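Local atomic coordinates of carboxyl esterase NP (Bacillus subtilis, PDB entry 4CCW), a protein that hydrolyses carboxylic esters to an alcohol and a carboxylate, as an esterase of the alpha/beta hydrolase fold. Residues K180-N183 with W184-D188; F196-Q199 with F200-G203. All blocks are in the same frame, centred on the assembly; numbering follows the deposited sequence.

Contact 1: residues K180-N183 with W184-D188; sequences KFLN and WMMTD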
loop_
_atom_site.group_PDB
_atom_site.type_symbol
_atom_site.label_atom_id
_atom_site.label_comp_id
_atom_site.label_asym_id
_atom_site.label_seq_id
_atom_site.Cartn_x
_atom_site.Cartn_y
_atom_site.Cartn_z
ATOM N N LYS A 180 6.208 -20.176 2.329
ATOM C CA LYS A 180 7.060 -19.795 3.455
ATOM C C LYS A 180 6.784 -18.361 3.880
ATOM O O LYS A 180 6.616 -18.083 5.063
ATOM C CB LYS A 180 8.539 -19.904 3.083
ATOM C CG LYS A 180 9.027 -21.296 2.726
ATOM C CD LYS A 180 9.555 -22.049 3.931
ATOM C CE LYS A 180 10.393 -23.238 3.478
ATOM N NZ LYS A 180 10.690 -24.180 4.589
ATOM N N PHE A 181 6.758 -17.454 2.906
ATOM C CA PHE A 181 6.496 -16.038 3.164
ATOM C C PHE A 181 5.154 -15.844 3.879
ATOM O O PHE A 181 5.084 -15.188 4.923
ATOM C CB PHE A 181 6.538 -15.268 1.841
ATOM C CG PHE A 181 6.294 -13.786 1.972
ATOM C CD1 PHE A 181 7.358 -12.908 2.160
ATOM C CD2 PHE A 181 5.011 -13.266 1.831
ATOM C CE1 PHE A 181 7.144 -11.541 2.258
ATOM C CE2 PHE A 181 4.791 -11.901 1.920
ATOM C CZ PHE A 181 5.856 -11.039 2.132
ATOM N N LEU A 182 4.101 -16.452 3.340
ATOM C CA LEU A 182 2.750 -16.251 3.878
ATOM C C LEU A 182 2.535 -16.854 5.276
ATOM O O LEU A 182 1.885 -16.244 6.130
ATOM C CB LEU A 182 1.693 -16.727 2.871
ATOM C CG LEU A 182 1.554 -15.846 1.618
ATOM C CD1 LEU A 182 0.582 -16.472 0.625
ATOM C CD2 LEU A 182 1.149 -14.409 1.952
ATOM N N ASN A 183 3.115 -18.024 5.516
ATOM C CA ASN A 183 3.023 -18.673 6.819
ATOM C C ASN A 183 3.784 -17.895 7.888
ATOM O O ASN A 183 3.388 -17.866 9.058
ATOM C CB ASN A 183 3.515 -20.118 6.734
ATOM C CG ASN A 183 2.612 -20.998 5.874
ATOM O OD1 ASN A 183 1.540 -20.572 5.436
ATOM N ND2 ASN A 183 3.045 -22.230 5.627
ATOM N N TRP A 184 4.877 -17.265 7.472
ATOM C CA TRP A 184 5.645 -16.390 8.339
ATOM C C TRP A 184 4.886 -15.134 8.662
ATOM O O TRP A 184 4.792 -14.758 9.826
ATOM C CB TRP A 184 6.974 -16.061 7.678
ATOM C CG TRP A 184 7.783 -14.971 8.341
ATOM C CD1 TRP A 184 8.438 -15.019 9.574
ATOM C CD2 TRP A 184 8.091 -13.637 7.795
ATOM N NE1 TRP A 184 9.107 -13.842 9.815
ATOM C CE2 TRP A 184 8.933 -12.968 8.795
ATOM C CE3 TRP A 184 7.757 -12.951 6.621
ATOM C CZ2 TRP A 184 9.416 -11.679 8.608
ATOM C CZ3 TRP A 184 8.244 -11.646 6.453
ATOM C CH2 TRP A 184 9.056 -11.029 7.417
ATOM N N MET A 185 4.324 -14.495 7.636
ATOM C CA MET A 185 3.668 -13.201 7.795
ATOM C C MET A 185 2.281 -13.316 8.428
ATOM O O MET A 185 1.797 -12.383 9.063
ATOM C CB MET A 185 3.587 -12.488 6.439
ATOM C CG MET A 185 3.015 -11.087 6.492
ATOM S SD MET A 185 3.299 -10.184 4.969
ATOM C CE MET A 185 4.954 -9.598 5.303
ATOM N N MET A 186 1.634 -14.459 8.249
ATOM C CA MET A 186 0.252 -14.600 8.706
ATOM C C MET A 186 0.040 -15.783 9.634
ATOM O O MET A 186 0.478 -16.883 9.334
ATOM C CB MET A 186 -0.670 -14.667 7.495
ATOM C CG MET A 186 -0.378 -13.552 6.504
ATOM S SD MET A 186 -1.515 -13.434 5.126
ATOM C CE MET A 186 -3.025 -13.000 5.981
ATOM N N THR A 187 -0.623 -15.539 10.765
ATOM C CA THR A 187 -1.000 -16.602 11.703
ATOM C C THR A 187 -1.935 -17.585 10.997
ATOM O O THR A 187 -1.876 -18.793 11.228
ATOM C CB THR A 187 -1.659 -16.023 12.979
ATOM O OG1 THR A 187 -0.772 -15.065 13.576
ATOM C CG2 THR A 187 -1.966 -17.123 13.996
ATOM N N ASP A 188 -2.779 -17.053 10.116
ATOM C CA ASP A 188 -3.649 -17.868 9.275
ATOM C C ASP A 188 -3.772 -17.249 7.885
ATOM O O ASP A 188 -4.588 -16.353 7.670
ATOM C CB ASP A 188 -5.026 -18.021 9.921
ATOM C CG ASP A 188 -5.910 -19.036 9.198
ATOM O OD1 ASP A 188 -5.419 -19.749 8.295
ATOM O OD2 ASP A 188 -7.103 -19.113 9.535
#
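Phe-181 and Met-185 lie side by side one helical turn apart, pointing the same way, and the end of the methionine rests against the far end of the ring. Met-185 CE comes within 3.6 Å of Phe-181 CZ, and Met-185 SD lies 3.8 Å from Phe-181 CE2, a Met-aromatic contact in which the sulfur sits 48° off the ring normal. Both side chains leave the helix with CG anti to the backbone N, and a bend at chi3 of Met-185, -84°, brings its methyl to the ring. On the other flank Trp-184 CZ3 approaches Phe-181 CE1 obliquely at 4.3 Å. The carbonyl oxygen of Phe-181 meets the indole edge in its plane, 3.9 Å from Trp-184 CE3, while accepting the 2.9 Å hydrogen bond from Met-185 N. The next bond, Met-186 N to Leu-182 O, is short at 2.8 Å but bent to 137° at the hydrogen, just where Met-186 leaves helical geometry; Leu-182 CD2 and Met-186 SD keep a looser touch there. Further out, Tyr-168 stacks on the Trp-184 ring, and Asn-183 OD1 is hydrogen-bonded to Gln-189 NE2 in the following loop. With an alanine here in place of Phe-181, the thioether of Met-185 would probably lose the ring it lies against, and a gap would be likely to open beside the bound ligand. Phe-181 touches that (2-hydroxyethoxy)acetic acid, and Met-185 packs on His-273, the probable proton acceptor, so this last turn of helix 177-185 forms part of the wall of the esterase active-site pocket.

Contact 2: residues F196-Q199 with F200-G203; sequences FVKQ and FQAG
Phe-196 opens this run of helix 194-205 by taking the amide of Phe-200 on its carbonyl oxygen, Phe-196 O to Phe-200 N 3.0 Å. The rings of Phe-196 and Phe-200 each meet Phe-65 edge-to-face, so two successive turns of the helix grip one aromatic residue of the ligand pocket. Val-197 comes next and has the richest side-chain contact. Its carbonyl oxygen receives Gln-201 N at 2.8 Å, with a nearly straight N-H...O angle of 170°. Gln-201 CG, set beside its own backbone N by a chi1 of -61°, sits 3.1 Å from that same Val-197 O, and the glutamine chain runs on across the valine until Gln-201 OE1 lies 4.0 Å from Val-197 CG1. The two side chains cross at a slant, the methyl lying against CG and the amide. Lys-198 points away from the following turn; its carbonyl oxygen bonds Ala-202 N, and Ala-202 CB lies 3.5 Å from Lys-198 O and also packs on Thr-20 of helix 12-24. Gln-199 sets off in a direction away from the following turn, though its CB still touches Phe-200 N, and its extended chain carries the amide outward. This buried amide is satisfied on both ends: OE1 is hydrogen-bonded to Thr-68 and Ser-24, NE2 to Ser-66 and Tyr-17. The Gln-199 backbone oxygen meanwhile accepts Gly-203 N at 2.9 Å. Between the two segments, then, the polar work is done by regular i to i+4 backbone bonds and the side chains add van der Waals contact, whereas the stronger side-chain chemistry is directed outward: aromatic rings toward Phe-65, and a four-bonded glutamine amide that is likely to have its rotation fixed and to tie this helix both to helix 12-24 and to the chain around Ser-66 and Thr-68.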
loop_
_atom_site.group_PDB
_atom_site.type_symbol
_atom_site.label_atom_id
_atom_site.label_comp_id
_atom_site.label_asym_id
_atom_site.label_seq_id
_atom_site.Cartn_x
_atom_site.Cartn_y
_atom_site.Cartn_z
ATOM N N PHE A 196 -7.039 -14.372 -4.744
ATOM C CA PHE A 196 -6.063 -13.334 -4.445
ATOM C C PHE A 196 -4.661 -13.931 -4.356
ATOM O O PHE A 196 -3.698 -13.349 -4.859
ATOM C CB PHE A 196 -6.399 -12.582 -3.155
ATOM C CG PHE A 196 -5.388 -11.532 -2.812
ATOM C CD1 PHE A 196 -5.373 -10.319 -3.496
ATOM C CD2 PHE A 196 -4.414 -11.767 -1.845
ATOM C CE1 PHE A 196 -4.424 -9.355 -3.207
ATOM C CE2 PHE A 196 -3.450 -10.814 -1.562
ATOM C CZ PHE A 196 -3.460 -9.599 -2.238
ATOM N N VAL A 197 -4.553 -15.089 -3.705
ATOM C CA VAL A 197 -3.263 -15.767 -3.547
ATOM C C VAL A 197 -2.719 -16.198 -4.905
ATOM O O VAL A 197 -1.516 -16.058 -5.153
ATOM C CB VAL A 197 -3.325 -16.980 -2.581
ATOM C CG1 VAL A 197 -1.981 -17.706 -2.537
ATOM C CG2 VAL A 197 -3.709 -16.539 -1.178
ATOM N N LYS A 198 -3.592 -16.740 -5.761
ATOM C CA LYS A 198 -3.217 -17.109 -7.126
ATOM C C LYS A 198 -2.578 -15.940 -7.869
ATOM O O LYS A 198 -1.596 -16.127 -8.592
ATOM C CB LYS A 198 -4.418 -17.640 -7.921
ATOM C CG LYS A 198 -4.693 -19.125 -7.740
ATOM C CD LYS A 198 -5.790 -19.581 -8.692
ATOM C CE LYS A 198 -5.998 -21.088 -8.641
ATOM N NZ LYS A 198 -6.765 -21.590 -9.817
ATOM N N GLN A 199 -3.141 -14.743 -7.687
ATOM C CA GLN A 199 -2.584 -13.526 -8.276
ATOM C C GLN A 199 -1.216 -13.179 -7.693
ATOM O O GLN A 199 -0.294 -12.796 -8.418
ATOM C CB GLN A 199 -3.552 -12.342 -8.121
ATOM C CG GLN A 199 -3.030 -11.038 -8.718
ATOM C CD GLN A 199 -3.748 -9.800 -8.209
ATOM O OE1 GLN A 199 -4.767 -9.888 -7.533
ATOM N NE2 GLN A 199 -3.220 -8.639 -8.549
ATOM N N PHE A 200 -1.093 -13.296 -6.377
ATOM C CA PHE A 200 0.161 -12.988 -5.705
ATOM C C PHE A 200 1.256 -13.930 -6.224
ATOM O O PHE A 200 2.359 -13.488 -6.549
ATOM C CB PHE A 200 -0.009 -13.077 -4.182
ATOM C CG PHE A 200 1.273 -12.932 -3.416
ATOM C CD1 PHE A 200 1.964 -11.721 -3.402
ATOM C CD2 PHE A 200 1.781 -13.998 -2.677
ATOM C CE1 PHE A 200 3.147 -11.584 -2.695
ATOM C CE2 PHE A 200 2.962 -13.867 -1.965
ATOM C CZ PHE A 200 3.647 -12.655 -1.966
ATOM N N GLN A 201 0.927 -15.216 -6.332
ATOM C CA GLN A 201 1.838 -16.212 -6.883
ATOM C C GLN A 201 2.251 -15.864 -8.317
ATOM O O GLN A 201 3.442 -15.948 -8.662
ATOM C CB GLN A 201 1.195 -17.608 -6.837
ATOM C CG GLN A 201 0.856 -18.092 -5.431
ATOM C CD GLN A 201 0.346 -19.525 -5.391
ATOM O OE1 GLN A 201 -0.796 -19.808 -5.774
ATOM N NE2 GLN A 201 1.181 -20.434 -4.905
ATOM N N ALA A 202 1.274 -15.475 -9.143
ATOM C CA ALA A 202 1.545 -15.184 -10.555
ATOM C C ALA A 202 2.437 -13.952 -10.669
ATOM O O ALA A 202 3.314 -13.885 -11.535
ATOM C CB ALA A 202 0.251 -15.027 -11.355
ATOM N N GLY A 203 2.248 -13.011 -9.746
ATOM C CA GLY A 203 3.113 -11.848 -9.649
ATOM C C GLY A 203 4.552 -12.238 -9.400
ATOM O O GLY A 203 5.454 -11.754 -10.085
#

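How the contacts relate
Contacts 1 and 2 sit on successive helices, 177-185 and 194-205, and pack directly on each other: Phe-181 CD2 lies 4.1 Å from Phe-200 CZ, and Leu-182 CD1 lies 4.3 Å from Val-197 CG1. Contact 1 is partly buried and ends its helix, with Lys-180 and Asn-183 on the surface; contact 2 is the more buried and lies within a helix that continues at both ends. Their chemistry differs accordingly. In contact 1, sulfur and aromatic groups meet within the turn, beside the ligand and His-273. Contact 2 stands farther back, Phe-200 being about 5 Å from the ligand at nearest side-chain approach, and joins its neighbours through buried polar groups as well as rings.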